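Local coordinates for transcription elongation factor SPT6 (Candida glabrata, PDB 3PJP), which binds the phosphorylated C-terminal repeat domain of RNA polymerase II through its tandem SH2 domain and probably acts as a histone H3-H4 chaperone during elongation, at residues A[151-154]-A[155-159]; A[164-168]-A[169-173]; A[84-87]-A[88-91]. All coordinates share one frame; numbering follows the deposited sequence.

Contact 1: A[151-154]-A[155-159]; sequences FKLN and AESKL
The amide of Asn-154, at the tip of a beta hairpin, takes its donors through its oxygen: Ser-157 OG donates to Asn-154 OD1 at 3.0 Å, coming from above the carbonyl plane, and the backbone N of Glu-156 adds a weak, bent bond to the same OD1, an Asx turn. The carboxylate of Glu-156 lies across this amide, the side chains crossing at about a right angle and the planes turned 34° apart; Glu-156 OE1 is 3.4 Å from Asn-154 OD1, an approach between two acceptors that share no bond. Asn-154 can face both donors because CG is placed between its backbone N and carbonyl carbon (chi1 55°), which brings the amide back over the chain that follows.

The residues from Asn-154 to Ser-157 form a type I beta turn, closed by Ser-157 N on Asn-154 O at 3.1 Å. The turn links strand 146-152 to strand 159-166 in the central sheet of the C-terminal SH2 domain. On the strand side of the turn, Lys-152 runs out almost fully extended until a bend at chi4 (79°), where NZ reaches Ser-157 O at 2.8 Å, nearly along the C=O axis. A lysine is thus joined to a backbone carbonyl across the hairpin, while its aliphatic part touches Ile-122 of helix 115-128, the helix on which Leu-159 also packs. The ring of Phe-151 belongs instead to an aromatic cluster, edge-to-face with Trp-162 and Phe-188.

Between the two arms, one water accepts from Leu-153 N and donates to Lys-158 O, bridging backbones that are too far apart to bond directly. Nearer the sheet, the CA of Leu-159 approaches Phe-151 O at 3.3 Å, a CA-H...O contact.

Contact 2: A[164-168]-A[169-173]; sequences VKLTH and TGFFL
Val-164 CG1 rests against Phe-171 CB at 3.7 Å, and its other methyl, CG2, meets Leu-173 CD1, all within a beta hairpin of the C-terminal SH2 domain formed by strands 159-166 and 171-173. Farther along, Leu-166 CD1 meets Phe-171 CE1 obliquely at 4.0 Å. At the turn, His-168 and Thr-169 point the same way, and Thr-169 CG2 sits over one face of the imidazole, 3.8 Å from the centroid of the His-168 ring, a CH-pi contact.

The apolar groups are drawn together by the strand pairing: Lys-165 and Phe-172 form a hydrogen-bonded antiparallel pair, with Lys-165 N to Phe-172 O at 2.9 Å and Phe-172 N to Lys-165 O at 2.8 Å. Leu-166 and Phe-171 are the non-hydrogen-bonded pair next to it.

Outside the hairpin, Leu-166 packs on Leu-100 and Leu-101 of helix 86-105, whereas Phe-171 and Leu-173 lie on Leu-184 of helix 181-191. The connection is secured by Thr-167, whose N bonds Gly-170 O at 2.8 Å. Its OG1, set between the backbone N and the carbonyl carbon (chi1 76°), is brought to Thr-169 N, from which it accepts, an ST turn; Asn-177 ND2 of strand 176-178 also bonds Thr-167 OG1.

Contact 3: A[84-87]-A[88-91]; sequences HDLD and QIIV
An N-cap opens helix 86-105: Asp-85, the residue just before it, folds its carboxylate forward over the first turn, where OD1 accepts from Gln-88 N at 2.9 Å, the donor arriving end-on to the carboxylate oxygen. That reach depends on chi1 of 54°, which sets CG between the backbone N and the carbonyl carbon. The negatively charged cap stands at the N-terminal end of the helix, where it probably interacts favourably with the dipole.

The Gln-88 chain is extended beyond CG, which lies anti to the backbone N, and OE1 accepts from His-84 N at 2.7 Å in an almost straight bond (N-H...O 171°). OE1 thus takes the N-H one residue before the cap, not the one a capping box would use, and Asp-85 N is buried without a partner. The same oxygen approaches the His-84 ring obliquely, 3.2 Å from CD2 of His-84, with ring and amide planes 17° apart. A water donates to Asp-85 OD2 and, weakly, to Gln-88 OE1, while Gln-88 NE2 hydrogen-bonds Glu-92 OE1.

This helix belongs to the N-terminal SH2 domain, and its first turn sits against the sheet there, with Leu-86 on Leu-76 and Ile-35, and Ile-89 on Val-78. Regular helical bonding starts with Ile-89 N to Asp-85 O at 3.2 Å. Asp-87 OD1 accepts a hydrogen bond from His-10 NE2 and lies 4.1 Å from Ile-90 CD1.

Overall arrangement
Contact 3 comes first along the chain, where strand 81-83 gives way to helix 86-105 in the N-terminal SH2 domain. That helix then runs toward the second domain, and its later turns pack on Leu-166, which belongs to contact 2. Contact 1 closes the loop between strands 146-152 and 159-166, and contact 2 closes the next one, between 159-166 and 171-173. The three follow in series, with none nested or crossed. Strand 159-166 is shared by the two hairpins; the centres of contacts 1 and 2 lie about 25 Å apart, while those of contacts 1 and 3 are about 44 Å apart, on opposite sides of the chain's centre.

Contact 1: A[151-154]-A[155-159]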
loop_
_atom_site.group_PDB
_atom_site.type_symbol
_atom_site.label_atom_id
_atom_site.label_comp_id
_atom_site.label_asym_id
_atom_site.label_seq_id
_atom_site.Cartn_x
_atom_site.Cartn_y
_atom_site.Cartn_z
ATOM N N PHE A 151 -2.068 18.605 2.630
ATOM C CA PHE A 151 -1.256 19.625 3.300
ATOM C C PHE A 151 -1.593 21.049 2.871
ATOM O O PHE A 151 -2.154 21.283 1.803
ATOM C CB PHE A 151 0.250 19.355 3.102
ATOM C CG PHE A 151 0.705 19.390 1.663
ATOM C CD1 PHE A 151 1.295 20.524 1.142
ATOM C CD2 PHE A 151 0.564 18.286 0.841
ATOM C CE1 PHE A 151 1.728 20.565 -0.176
ATOM C CE2 PHE A 151 1.006 18.319 -0.486
ATOM C CZ PHE A 151 1.591 19.472 -0.988
ATOM N N LYS A 152 -1.225 21.994 3.725
ATOM C CA LYS A 152 -1.446 23.407 3.467
ATOM C C LYS A 152 -0.367 24.172 4.220
ATOM O O LYS A 152 -0.180 23.973 5.426
ATOM C CB LYS A 152 -2.841 23.795 3.956
ATOM C CG LYS A 152 -3.310 25.178 3.571
ATOM C CD LYS A 152 -4.734 25.401 4.085
ATOM C CE LYS A 152 -5.249 26.801 3.765
ATOM N NZ LYS A 152 -5.692 26.874 2.357
ATOM N N LEU A 153 0.356 25.026 3.499
ATOM C CA LEU A 153 1.517 25.732 4.030
ATOM C C LEU A 153 1.148 26.850 5.011
ATOM O O LEU A 153 1.805 27.036 6.036
ATOM C CB LEU A 153 2.328 26.320 2.872
ATOM C CG LEU A 153 3.565 27.123 3.272
ATOM C CD1 LEU A 153 4.698 26.203 3.717
ATOM C CD2 LEU A 153 4.015 28.021 2.129
ATOM N N ASN A 154 0.102 27.594 4.675
ATOM C CA ASN A 154 -0.401 28.674 5.515
ATOM C C ASN A 154 -1.710 29.176 4.932
ATOM O O ASN A 154 -2.161 28.689 3.896
ATOM C CB ASN A 154 0.617 29.813 5.598
ATOM C CG ASN A 154 1.017 30.329 4.231
ATOM O OD1 ASN A 154 0.169 30.555 3.367
ATOM N ND2 ASN A 154 2.317 30.490 4.018
ATOM N N ALA A 155 -2.314 30.162 5.588
ATOM C CA ALA A 155 -3.628 30.644 5.181
ATOM C C ALA A 155 -3.644 31.252 3.772
ATOM O O ALA A 155 -4.679 31.273 3.111
ATOM C CB ALA A 155 -4.156 31.650 6.197
ATOM N N GLU A 156 -2.496 31.742 3.315
ATOM C CA GLU A 156 -2.422 32.402 2.015
ATOM C C GLU A 156 -2.105 31.435 0.878
ATOM O O GLU A 156 -2.012 31.836 -0.280
ATOM C CB GLU A 156 -1.389 33.531 2.040
ATOM C CG GLU A 156 -1.709 34.641 3.028
ATOM C CD GLU A 156 -1.458 34.233 4.467
ATOM O OE1 GLU A 156 -0.412 33.601 4.736
ATOM O OE2 GLU A 156 -2.309 34.541 5.329
ATOM N N SER A 157 -1.940 30.160 1.212
ATOM C CA SER A 157 -1.581 29.156 0.219
ATOM C C SER A 157 -2.680 28.116 0.039
ATOM O O SER A 157 -3.539 27.942 0.902
ATOM C CB SER A 157 -0.278 28.459 0.611
ATOM O OG SER A 157 0.793 29.384 0.691
ATOM N N LYS A 158 -2.640 27.423 -1.092
ATOM C CA LYS A 158 -3.628 26.404 -1.399
ATOM C C LYS A 158 -3.427 25.132 -0.575
ATOM O O LYS A 158 -2.316 24.831 -0.137
ATOM C CB LYS A 158 -3.588 26.064 -2.893
ATOM C CG LYS A 158 -4.232 27.112 -3.789
ATOM C CD LYS A 158 -4.333 26.626 -5.228
ATOM C CE LYS A 158 -5.107 27.627 -6.081
ATOM N NZ LYS A 158 -5.200 27.212 -7.508
ATOM N N LEU A 159 -4.518 24.407 -0.361
ATOM C CA LEU A 159 -4.451 23.022 0.105
ATOM C C LEU A 159 -4.134 22.130 -1.091
ATOM O O LEU A 159 -4.696 22.305 -2.173
ATOM C CB LEU A 159 -5.773 22.607 0.750
ATOM C CG LEU A 159 -5.915 21.151 1.212
ATOM C CD1 LEU A 159 -6.824 21.055 2.428
ATOM C CD2 LEU A 159 -6.420 20.253 0.085
HETATM O O HOH W 1 0.454 25.107 0.467
#

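Contact 2: A[164-168]-A[169-173]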
loop_
_atom_site.group_PDB
_atom_site.type_symbol
_atom_site.label_atom_id
_atom_site.label_comp_id
_atom_site.label_asym_id
_atom_site.label_seq_id
_atom_site.Cartn_x
_atom_site.Cartn_y
_atom_site.Cartn_z
ATOM N N VAL A 164 0.540 8.705 -2.015
ATOM C CA VAL A 164 1.621 7.864 -1.512
ATOM C C VAL A 164 1.206 6.411 -1.698
ATOM O O VAL A 164 0.111 6.023 -1.293
ATOM C CB VAL A 164 1.878 8.124 -0.017
ATOM C CG1 VAL A 164 2.903 7.135 0.529
ATOM C CG2 VAL A 164 2.372 9.551 0.213
ATOM N N LYS A 165 2.067 5.602 -2.325
ATOM C CA LYS A 165 1.745 4.189 -2.556
ATOM C C LYS A 165 2.523 3.304 -1.590
ATOM O O LYS A 165 3.745 3.418 -1.460
ATOM C CB LYS A 165 2.045 3.796 -4.009
ATOM C CG LYS A 165 1.935 2.279 -4.300
ATOM C CD LYS A 165 0.540 1.851 -4.665
ATOM C CE LYS A 165 0.551 0.420 -5.214
ATOM N NZ LYS A 165 -0.808 -0.070 -5.567
ATOM N N LEU A 166 1.798 2.435 -0.896
ATOM C CA LEU A 166 2.426 1.456 -0.008
ATOM C C LEU A 166 3.088 0.394 -0.868
ATOM O O LEU A 166 2.427 -0.227 -1.697
ATOM C CB LEU A 166 1.343 0.799 0.858
ATOM C CG LEU A 166 1.833 -0.346 1.748
ATOM C CD1 LEU A 166 2.794 0.181 2.793
ATOM C CD2 LEU A 166 0.641 -1.071 2.420
ATOM N N THR A 167 4.390 0.188 -0.687
ATOM C CA THR A 167 5.065 -0.932 -1.349
ATOM C C THR A 167 5.684 -1.854 -0.310
ATOM O O THR A 167 5.625 -1.587 0.888
ATOM C CB THR A 167 6.163 -0.473 -2.320
ATOM O OG1 THR A 167 7.310 -0.059 -1.568
ATOM C CG2 THR A 167 5.663 0.677 -3.209
ATOM N N HIS A 168 6.265 -2.958 -0.763
ATOM C CA HIS A 168 6.905 -3.875 0.172
ATOM C C HIS A 168 8.235 -3.345 0.707
ATOM O O HIS A 168 8.779 -3.885 1.665
ATOM C CB HIS A 168 7.072 -5.278 -0.436
ATOM C CG HIS A 168 8.066 -5.356 -1.559
ATOM N ND1 HIS A 168 7.789 -4.923 -2.837
ATOM C CD2 HIS A 168 9.321 -5.865 -1.601
ATOM C CE1 HIS A 168 8.836 -5.140 -3.613
ATOM N NE2 HIS A 168 9.777 -5.717 -2.888
ATOM N N THR A 169 8.741 -2.269 0.105
ATOM C CA THR A 169 10.008 -1.687 0.541
ATOM C C THR A 169 9.831 -0.339 1.232
ATOM O O THR A 169 10.760 0.165 1.853
ATOM C CB THR A 169 11.021 -1.546 -0.618
ATOM O OG1 THR A 169 10.503 -0.672 -1.625
ATOM C CG2 THR A 169 11.319 -2.913 -1.238
ATOM N N GLY A 170 8.637 0.244 1.145
ATOM C CA GLY A 170 8.427 1.530 1.784
ATOM C C GLY A 170 7.240 2.269 1.206
ATOM O O GLY A 170 6.287 1.652 0.729
ATOM N N PHE A 171 7.327 3.594 1.223
ATOM C CA PHE A 171 6.232 4.463 0.811
ATOM C C PHE A 171 6.670 5.275 -0.395
ATOM O O PHE A 171 7.591 6.115 -0.295
ATOM C CB PHE A 171 5.846 5.387 1.969
ATOM C CG PHE A 171 5.645 4.669 3.262
ATOM C CD1 PHE A 171 4.427 4.062 3.545
ATOM C CD2 PHE A 171 6.673 4.571 4.189
ATOM C CE1 PHE A 171 4.238 3.379 4.736
ATOM C CE2 PHE A 171 6.501 3.899 5.383
ATOM C CZ PHE A 171 5.272 3.295 5.662
ATOM N N PHE A 172 6.061 5.008 -1.543
ATOM C CA PHE A 172 6.446 5.712 -2.757
ATOM C C PHE A 172 5.748 7.059 -2.838
ATOM O O PHE A 172 4.523 7.145 -2.807
ATOM C CB PHE A 172 6.171 4.885 -4.016
ATOM C CG PHE A 172 6.631 5.551 -5.280
ATOM C CD1 PHE A 172 7.945 5.415 -5.714
ATOM C CD2 PHE A 172 5.760 6.334 -6.021
ATOM C CE1 PHE A 172 8.375 6.044 -6.876
ATOM C CE2 PHE A 172 6.188 6.969 -7.181
ATOM C CZ PHE A 172 7.487 6.824 -7.610
ATOM N N LEU A 173 6.560 8.104 -2.890
ATOM C CA LEU A 173 6.073 9.466 -3.083
ATOM C C LEU A 173 6.901 10.149 -4.169
ATOM O O LEU A 173 8.087 10.470 -3.954
ATOM C CB LEU A 173 6.142 10.259 -1.772
ATOM C CG LEU A 173 5.758 11.738 -1.885
ATOM C CD1 LEU A 173 4.319 11.867 -2.372
ATOM C CD2 LEU A 173 5.950 12.465 -0.557
#

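Contact 3: A[84-87]-A[88-91]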
loop_
_atom_site.group_PDB
_atom_site.type_symbol
_atom_site.label_atom_id
_atom_site.label_comp_id
_atom_site.label_asym_id
_atom_site.label_seq_id
_atom_site.Cartn_x
_atom_site.Cartn_y
_atom_site.Cartn_z
ATOM N N HIS A 84 11.939 -17.140 -4.573
ATOM C CA HIS A 84 12.036 -18.570 -4.847
ATOM C C HIS A 84 10.718 -19.316 -4.719
ATOM O O HIS A 84 10.478 -20.301 -5.427
ATOM C CB HIS A 84 13.036 -19.226 -3.894
ATOM C CG HIS A 84 14.420 -18.682 -4.007
ATOM N ND1 HIS A 84 15.182 -18.819 -5.145
ATOM C CD2 HIS A 84 15.182 -18.002 -3.119
ATOM C CE1 HIS A 84 16.356 -18.238 -4.956
ATOM N NE2 HIS A 84 16.382 -17.741 -3.732
ATOM N N ASP A 85 9.882 -18.886 -3.783
ATOM C CA ASP A 85 8.690 -19.666 -3.461
ATOM C C ASP A 85 7.678 -18.838 -2.679
ATOM O O ASP A 85 7.951 -17.690 -2.306
ATOM C CB ASP A 85 9.083 -20.929 -2.680
ATOM C CG ASP A 85 9.921 -20.612 -1.457
ATOM O OD1 ASP A 85 9.389 -19.948 -0.547
ATOM O OD2 ASP A 85 11.106 -21.023 -1.404
ATOM N N LEU A 86 6.504 -19.418 -2.445
ATOM C CA LEU A 86 5.417 -18.676 -1.819
ATOM C C LEU A 86 5.735 -18.318 -0.375
ATOM O O LEU A 86 5.368 -17.248 0.093
ATOM C CB LEU A 86 4.115 -19.490 -1.878
ATOM C CG LEU A 86 3.519 -19.656 -3.277
ATOM C CD1 LEU A 86 2.441 -20.734 -3.261
ATOM C CD2 LEU A 86 2.941 -18.368 -3.793
ATOM N N ASP A 87 6.403 -19.207 0.350
ATOM C CA ASP A 87 6.714 -18.887 1.737
ATOM C C ASP A 87 7.659 -17.691 1.844
ATOM O O ASP A 87 7.560 -16.892 2.774
ATOM C CB ASP A 87 7.304 -20.098 2.459
ATOM C CG ASP A 87 6.246 -21.125 2.804
ATOM O OD1 ASP A 87 5.133 -20.721 3.202
ATOM O OD2 ASP A 87 6.524 -22.331 2.672
ATOM N N GLN A 88 8.578 -17.583 0.895
ATOM C CA GLN A 88 9.513 -16.455 0.886
ATOM C C GLN A 88 8.761 -15.152 0.605
ATOM O O GLN A 88 9.078 -14.105 1.191
ATOM C CB GLN A 88 10.642 -16.649 -0.132
ATOM C CG GLN A 88 11.711 -15.558 -0.049
ATOM C CD GLN A 88 12.714 -15.642 -1.171
ATOM O OE1 GLN A 88 12.572 -16.453 -2.082
ATOM N NE2 GLN A 88 13.740 -14.807 -1.109
ATOM N N ILE A 89 7.784 -15.215 -0.298
ATOM C CA ILE A 89 6.922 -14.057 -0.585
ATOM C C ILE A 89 6.181 -13.637 0.672
ATOM O O ILE A 89 6.110 -12.463 0.987
ATOM C CB ILE A 89 5.922 -14.335 -1.727
ATOM C CG1 ILE A 89 6.660 -14.455 -3.060
ATOM C CG2 ILE A 89 4.843 -13.229 -1.822
ATOM C CD1 ILE A 89 5.801 -14.936 -4.196
ATOM N N ILE A 90 5.633 -14.595 1.409
ATOM C CA ILE A 90 4.951 -14.243 2.651
ATOM C C ILE A 90 5.864 -13.520 3.650
ATOM O O ILE A 90 5.476 -12.514 4.235
ATOM C CB ILE A 90 4.264 -15.476 3.271
ATOM C CG1 ILE A 90 3.184 -15.980 2.316
ATOM C CG2 ILE A 90 3.667 -15.145 4.633
ATOM C CD1 ILE A 90 2.840 -17.455 2.485
ATOM N N VAL A 91 7.083 -14.014 3.835
ATOM C CA VAL A 91 8.012 -13.394 4.777
ATOM C C VAL A 91 8.603 -12.062 4.309
ATOM O O VAL A 91 8.643 -11.096 5.071
ATOM C CB VAL A 91 9.164 -14.349 5.142
ATOM C CG1 VAL A 91 10.234 -13.624 5.940
ATOM C CG2 VAL A 91 8.607 -15.540 5.904
HETATM O O HOH W 2 13.342 -19.357 -0.423
#